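Local atomic coordinates of In2-1 family protein, glutathione transferase lambda3 (Populus trichocarpa, PDB entry 4PQI), a protein that binds glutathione and, as a Lambda-class glutathione transferase, probably works as a thiol transferase. Residues Y36-C41 against L65-R70; A72-P75 against P81-V84. All coordinates share one frame; numbering follows the deposited sequence.

How the contacts relate
Both contacts belong to the thioredoxin-like N-terminal domain, and both line the glutathione site. They are partly buried, with centres about 10 Å apart. Contact 1 joins the end of strand 33-37 to the loop after strand 60-64. Contact 2 joins helix 73-78 to the loop before strand 86-89. Contact 1 pairs backbone with backbone, packs Cys38 on Leu67, and meets glutathione through thiol and guanidinium groups. Contact 2 uses a tyrosine hydroxyl against a backbone carbonyl, and its loop offers glutathione main-chain atoms and the Lys83 amine. The two meet where Arg70 NH1 lies 2.9 Å from Asn82 OD1, a probable hydrogen bond. They also meet where Tyr36 packs on Tyr74.

Contact 1: residues Y36-C41 against L65-R70; sequences YTCYTC and LILQNR. With GSH (glutathione), chain B.
Leu65 N, just past strand 60-64, donates to Thr37 O at 2.8 Å, at the end of the parallel strand 33-37, and so continues the pairing of the thioredoxin-like sheet by one bond. The first segment then leaves strand 33-37 in a type I turn from Cys38 to Cys41. A water links the two segments just beyond, accepting from Tyr39 N and donating to Leu65 O.

Cys38 and Leu67 make the apolar part of the contact. Cys38 CB meets Leu67 CG at 3.9 Å, with Cys38 SG close by. Leu67 CD1 faces the cysteinyl part of glutathione, 3.8 Å from its O2. Leu67 CD2 lies over the centre of the Arg70 guanidinium, 3.9 Å above its plane.

Arg70 gets there by a chain bent at chi3 (69°), which folds it back over its own loop. NE and NH2 grip Leu67 O side-on, almost in the guanidinium plane, NE at 3.0 Å. NE points to a lone pair of the carbonyl, whereas NH2 sits above the carbonyl plane. NH1 and NH2 together hold glutathione O31, an oxygen of the glycyl carboxylate. Leu67 O and the ligand thus fix the flat group from two edges. Replacing Arg70 by an alanine would probably leave O31 of the glycyl carboxylate without these two donors, with Lys83 still at O32, and strip Leu67 O of both of its own.

Cys41 is the N-cap of helix 42-54, and its side chain caps a backbone N there. This is where thioredoxin-like proteins carry their active-site cysteine, consistent with a thiol-transferase role. With SG anti to its own N (chi1 165°), the thiol extends toward the ligand. Cys41 SG lies 3.3 Å from glutathione SG2, too far for a disulfide.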
loop_
_atom_site.group_PDB
_atom_site.type_symbol
_atom_site.label_atom_id
_atom_site.label_comp_id
_atom_site.label_asym_id
_atom_site.label_seq_id
_atom_site.Cartn_x
_atom_site.Cartn_y
_atom_site.Cartn_z
ATOM N N TYR A 36 13.161 4.928 1.255
ATOM C CA TYR A 36 12.862 5.987 2.224
ATOM C C TYR A 36 11.360 5.950 2.458
ATOM O O TYR A 36 10.577 5.972 1.503
ATOM C CB TYR A 36 13.304 7.360 1.686
ATOM C CG TYR A 36 14.805 7.440 1.513
ATOM C CD1 TYR A 36 15.622 7.861 2.556
ATOM C CD2 TYR A 36 15.408 7.030 0.336
ATOM C CE1 TYR A 36 17.013 7.901 2.414
ATOM C CE2 TYR A 36 16.792 7.064 0.181
ATOM C CZ TYR A 36 17.588 7.499 1.225
ATOM O OH TYR A 36 18.959 7.531 1.071
ATOM N N THR A 37 10.954 5.860 3.721
ATOM C CA THR A 37 9.582 5.496 4.018
ATOM C C THR A 37 9.132 6.037 5.374
ATOM O O THR A 37 9.906 6.674 6.083
ATOM C CB THR A 37 9.431 3.964 3.971
ATOM O OG1 THR A 37 8.055 3.614 4.126
ATOM C CG2 THR A 37 10.262 3.297 5.059
ATOM N N CYS A 38 7.861 5.807 5.693
ATOM C CA CYS A 38 7.288 6.091 7.004
ATOM C C CYS A 38 6.366 4.915 7.311
ATOM O O CYS A 38 5.543 4.533 6.475
ATOM C CB CYS A 38 6.508 7.422 7.010
ATOM S SG CYS A 38 5.402 7.682 8.467
ATOM N N TYR A 39 6.507 4.329 8.493
ATOM C CA TYR A 39 5.843 3.058 8.791
ATOM C C TYR A 39 4.313 3.087 8.737
ATOM O O TYR A 39 3.682 2.047 8.557
ATOM C CB TYR A 39 6.279 2.521 10.152
ATOM C CG TYR A 39 7.675 1.944 10.200
ATOM C CD1 TYR A 39 8.112 1.023 9.255
ATOM C CD2 TYR A 39 8.566 2.328 11.204
ATOM C CE1 TYR A 39 9.405 0.495 9.313
ATOM C CE2 TYR A 39 9.845 1.808 11.271
ATOM C CZ TYR A 39 10.264 0.891 10.336
ATOM O OH TYR A 39 11.549 0.383 10.435
ATOM N N THR A 40 3.714 4.263 8.903
ATOM C CA THR A 40 2.254 4.349 8.899
ATOM C C THR A 40 1.706 4.953 7.604
ATOM O O THR A 40 0.504 5.178 7.495
ATOM C CB THR A 40 1.728 5.181 10.088
ATOM O OG1 THR A 40 2.304 6.494 10.036
ATOM C CG2 THR A 40 2.082 4.514 11.428
ATOM N N CYS A 41 2.582 5.243 6.640
ATOM C CA CYS A 41 2.128 5.838 5.387
ATOM C C CYS A 41 1.605 4.732 4.472
ATOM O O CYS A 41 2.345 3.776 4.183
ATOM C CB CYS A 41 3.264 6.589 4.693
ATOM S SG CYS A 41 2.930 7.000 2.953
ATOM N N LEU A 65 11.313 7.342 8.391
ATOM C CA LEU A 65 11.416 8.722 8.836
ATOM C C LEU A 65 10.220 9.056 9.694
ATOM O O LEU A 65 9.144 8.489 9.520
ATOM C CB LEU A 65 11.406 9.666 7.618
ATOM C CG LEU A 65 12.419 9.369 6.516
ATOM C CD1 LEU A 65 12.236 10.306 5.307
ATOM C CD2 LEU A 65 13.835 9.467 7.098
ATOM N N ILE A 66 10.397 9.976 10.633
ATOM C CA ILE A 66 9.255 10.556 11.318
ATOM C C ILE A 66 8.858 11.774 10.497
ATOM O O ILE A 66 9.545 12.789 10.540
ATOM C CB ILE A 66 9.615 11.015 12.740
ATOM C CG1 ILE A 66 10.181 9.853 13.561
ATOM C CG2 ILE A 66 8.398 11.600 13.421
ATOM C CD1 ILE A 66 10.734 10.296 14.921
ATOM N N LEU A 67 7.768 11.678 9.740
ATOM C CA LEU A 67 7.391 12.768 8.828
ATOM C C LEU A 67 7.055 14.082 9.536
ATOM O O LEU A 67 7.350 15.156 9.015
ATOM C CB LEU A 67 6.245 12.350 7.903
ATOM C CG LEU A 67 6.569 11.284 6.848
ATOM C CD1 LEU A 67 5.349 11.013 5.983
ATOM C CD2 LEU A 67 7.752 11.696 5.995
ATOM N N GLN A 68 6.457 14.002 10.726
ATOM C CA GLN A 68 6.155 15.205 11.514
ATOM C C GLN A 68 7.399 15.929 12.043
ATOM O O GLN A 68 7.311 17.068 12.523
ATOM C CB GLN A 68 5.207 14.874 12.668
ATOM C CG GLN A 68 3.753 14.952 12.268
ATOM C CD GLN A 68 3.452 16.225 11.493
ATOM O OE1 GLN A 68 3.653 17.337 11.996
ATOM N NE2 GLN A 68 2.989 16.070 10.256
ATOM N N ASN A 69 8.550 15.270 11.945
ATOM C CA ASN A 69 9.810 15.812 12.463
ATOM C C ASN A 69 10.968 15.170 11.694
ATOM O O ASN A 69 11.786 14.439 12.256
ATOM C CB ASN A 69 9.922 15.518 13.966
ATOM C CG ASN A 69 11.196 16.063 14.583
ATOM O OD1 ASN A 69 11.604 17.189 14.304
ATOM N ND2 ASN A 69 11.839 15.255 15.416
ATOM N N ARG A 70 11.018 15.423 10.390
ATOM C CA ARG A 70 11.900 14.658 9.523
ATOM C C ARG A 70 13.252 15.335 9.360
ATOM O O ARG A 70 13.350 16.552 9.460
ATOM C CB ARG A 70 11.229 14.411 8.159
ATOM C CG ARG A 70 11.317 15.547 7.154
ATOM C CD ARG A 70 10.344 15.300 5.994
ATOM N NE ARG A 70 8.956 15.432 6.438
ATOM C CZ ARG A 70 7.912 15.623 5.634
ATOM N NH1 ARG A 70 8.082 15.715 4.326
ATOM N NH2 ARG A 70 6.687 15.746 6.144
HETATM N N1 GSH B . 1.366 10.202 -4.839
HETATM C CA1 GSH B . 2.380 9.851 -3.856
HETATM C C1 GSH B . 2.671 8.373 -3.919
HETATM O O11 GSH B . 3.822 7.917 -3.737
HETATM O O12 GSH B . 1.759 7.568 -4.180
HETATM C CB1 GSH B . 1.895 10.269 -2.470
HETATM C CG1 GSH B . 2.837 9.837 -1.351
HETATM C CD1 GSH B . 2.492 10.627 -0.105
HETATM O OE1 GSH B . 1.556 11.668 -0.173
HETATM N N2 GSH B . 3.067 10.322 1.054
HETATM C CA2 GSH B . 2.738 11.122 2.224
HETATM C C2 GSH B . 3.814 12.130 2.513
HETATM O O2 GSH B . 5.158 11.838 2.236
HETATM C CB2 GSH B . 2.541 10.221 3.439
HETATM S SG2 GSH B . 0.868 9.544 3.520
HETATM N N3 GSH B . 3.446 13.282 3.049
HETATM C CA3 GSH B . 4.405 14.098 3.767
HETATM C C3 GSH B . 4.511 15.456 3.119
HETATM O O31 GSH B . 5.326 16.308 3.552
HETATM O O32 GSH B . 3.782 15.734 2.135
HETATM O O HOH W 1 8.339 5.745 10.178
#

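Contact 2: residues A72-P75 against P81-V84; sequences AWYP and PNKV. With GSH (glutathione), chain B.
Pro75 and Asn82 bring the two backbones closest, with their CA atoms 4.8 Å apart. Residues 73-75 belong to the short helix 73-78. Residues 81-84 lie in the loop that follows. Asn82 has the left-handed helical conformation (phi 59°, psi 50°). From Lys83 the chain is extended and runs past glutathione. Val84 N donates to glutathione O2 at 2.8 Å, and Val84 O accepts from glutathione N2 at 2.9 Å. This two-bond grip on the cysteinyl backbone is characteristic of glutathione transferases, in the loop before the conserved cis-proline of the fold, probably Pro85 here.

Tyr74 reaches across to the loop. Its CG is anti to the backbone N (chi1 -177°), which directs the ring at Lys83. The hydroxyl donates to Lys83 O at 2.7 Å, from above the carbonyl plane. Val84 CG1 packs obliquely on Tyr74 CZ. Asn82 lies alongside the Pro75 ring, its CG 3.5 Å from Pro75 CB. Asn82 OD1 comes to the ring edge at Tyr74 CD2, but its main polar partner is Arg70. Lys83 turns away from the helix, and its NZ donates to glutathione O32 at 3.0 Å.

The contact folds the loop that leads from helix 73-78 to strand 86-89 back against the start of that helix. Tyr74 OH also bonds to Ser86 OG of that strand, and its ring meets Tyr36 on strand 33-37.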
loop_
_atom_site.group_PDB
_atom_site.type_symbol
_atom_site.label_atom_id
_atom_site.label_comp_id
_atom_site.label_asym_id
_atom_site.label_seq_id
_atom_site.Cartn_x
_atom_site.Cartn_y
_atom_site.Cartn_z
ATOM N N ALA A 72 16.081 17.253 7.766
ATOM C CA ALA A 72 16.164 18.210 6.681
ATOM C C ALA A 72 16.944 17.653 5.485
ATOM O O ALA A 72 16.706 18.071 4.348
ATOM C CB ALA A 72 16.816 19.522 7.182
ATOM N N TRP A 73 17.876 16.726 5.726
ATOM C CA TRP A 73 18.655 16.167 4.610
ATOM C C TRP A 73 17.808 15.400 3.590
ATOM O O TRP A 73 18.241 15.133 2.464
ATOM C CB TRP A 73 19.836 15.301 5.090
ATOM C CG TRP A 73 19.550 14.181 6.071
ATOM C CD1 TRP A 73 19.936 14.139 7.396
ATOM C CD2 TRP A 73 18.871 12.927 5.821
ATOM N NE1 TRP A 73 19.516 12.966 7.974
ATOM C CE2 TRP A 73 18.863 12.206 7.036
ATOM C CE3 TRP A 73 18.256 12.359 4.697
ATOM C CZ2 TRP A 73 18.283 10.947 7.156
ATOM C CZ3 TRP A 73 17.664 11.097 4.821
ATOM C CH2 TRP A 73 17.688 10.409 6.042
ATOM N N TYR A 74 16.596 15.038 3.975
ATOM C CA TYR A 74 15.755 14.286 3.047
ATOM C C TYR A 74 15.269 15.151 1.845
ATOM O O TYR A 74 15.555 14.816 0.689
ATOM C CB TYR A 74 14.639 13.529 3.792
ATOM C CG TYR A 74 13.784 12.688 2.878
ATOM C CD1 TYR A 74 14.302 11.545 2.278
ATOM C CD2 TYR A 74 12.465 13.033 2.618
ATOM C CE1 TYR A 74 13.539 10.772 1.419
ATOM C CE2 TYR A 74 11.674 12.257 1.762
ATOM C CZ TYR A 74 12.223 11.131 1.168
ATOM O OH TYR A 74 11.477 10.362 0.328
ATOM N N PRO A 75 14.576 16.280 2.104
ATOM C CA PRO A 75 14.260 17.118 0.942
ATOM C C PRO A 75 15.491 17.789 0.350
ATOM O O PRO A 75 15.534 17.969 -0.867
ATOM C CB PRO A 75 13.312 18.185 1.515
ATOM C CG PRO A 75 13.595 18.205 2.949
ATOM C CD PRO A 75 13.954 16.805 3.335
ATOM N N PRO A 81 10.921 16.447 -3.923
ATOM C CA PRO A 81 9.469 16.486 -3.687
ATOM C C PRO A 81 9.075 16.316 -2.210
ATOM O O PRO A 81 7.956 16.671 -1.823
ATOM C CB PRO A 81 8.952 15.312 -4.526
ATOM C CG PRO A 81 9.954 15.222 -5.662
ATOM C CD PRO A 81 11.275 15.477 -4.981
ATOM N N ASN A 82 9.984 15.765 -1.407
ATOM C CA ASN A 82 9.811 15.689 0.046
ATOM C C ASN A 82 8.554 14.922 0.465
ATOM O O ASN A 82 7.733 15.421 1.257
ATOM C CB ASN A 82 9.816 17.085 0.681
ATOM C CG ASN A 82 10.066 17.032 2.186
ATOM O OD1 ASN A 82 10.436 15.991 2.718
ATOM N ND2 ASN A 82 9.860 18.159 2.871
ATOM N N LYS A 83 8.407 13.727 -0.102
ATOM C CA LYS A 83 7.360 12.783 0.273
ATOM C C LYS A 83 7.946 11.384 0.273
ATOM O O LYS A 83 8.977 11.149 -0.359
ATOM C CB LYS A 83 6.203 12.801 -0.730
ATOM C CG LYS A 83 5.427 14.110 -0.813
ATOM C CD LYS A 83 4.234 13.950 -1.737
ATOM C CE LYS A 83 3.602 15.300 -2.055
ATOM N NZ LYS A 83 3.383 16.100 -0.822
ATOM N N VAL A 84 7.271 10.457 0.956
ATOM C CA VAL A 84 7.623 9.034 0.915
ATOM C C VAL A 84 6.464 8.272 0.248
ATOM O O VAL A 84 5.316 8.719 0.302
ATOM C CB VAL A 84 7.965 8.468 2.320
ATOM C CG1 VAL A 84 9.283 9.062 2.821
ATOM C CG2 VAL A 84 6.842 8.687 3.325
HETATM N N1 GSH B . 1.366 10.202 -4.839
HETATM C CA1 GSH B . 2.380 9.851 -3.856
HETATM C C1 GSH B . 2.671 8.373 -3.919
HETATM O O11 GSH B . 3.822 7.917 -3.737
HETATM O O12 GSH B . 1.759 7.568 -4.180
HETATM C CB1 GSH B . 1.895 10.269 -2.470
HETATM C CG1 GSH B . 2.837 9.837 -1.351
HETATM C CD1 GSH B . 2.492 10.627 -0.105
HETATM O OE1 GSH B . 1.556 11.668 -0.173
HETATM N N2 GSH B . 3.067 10.322 1.054
HETATM C CA2 GSH B . 2.738 11.122 2.224
HETATM C C2 GSH B . 3.814 12.130 2.513
HETATM O O2 GSH B . 5.158 11.838 2.236
HETATM C CB2 GSH B . 2.541 10.221 3.439
HETATM S SG2 GSH B . 0.868 9.544 3.520
HETATM N N3 GSH B . 3.446 13.282 3.049
HETATM C CA3 GSH B . 4.405 14.098 3.767
HETATM C C3 GSH B . 4.511 15.456 3.119
HETATM O O31 GSH B . 5.326 16.308 3.552
HETATM O O32 GSH B . 3.782 15.734 2.135
#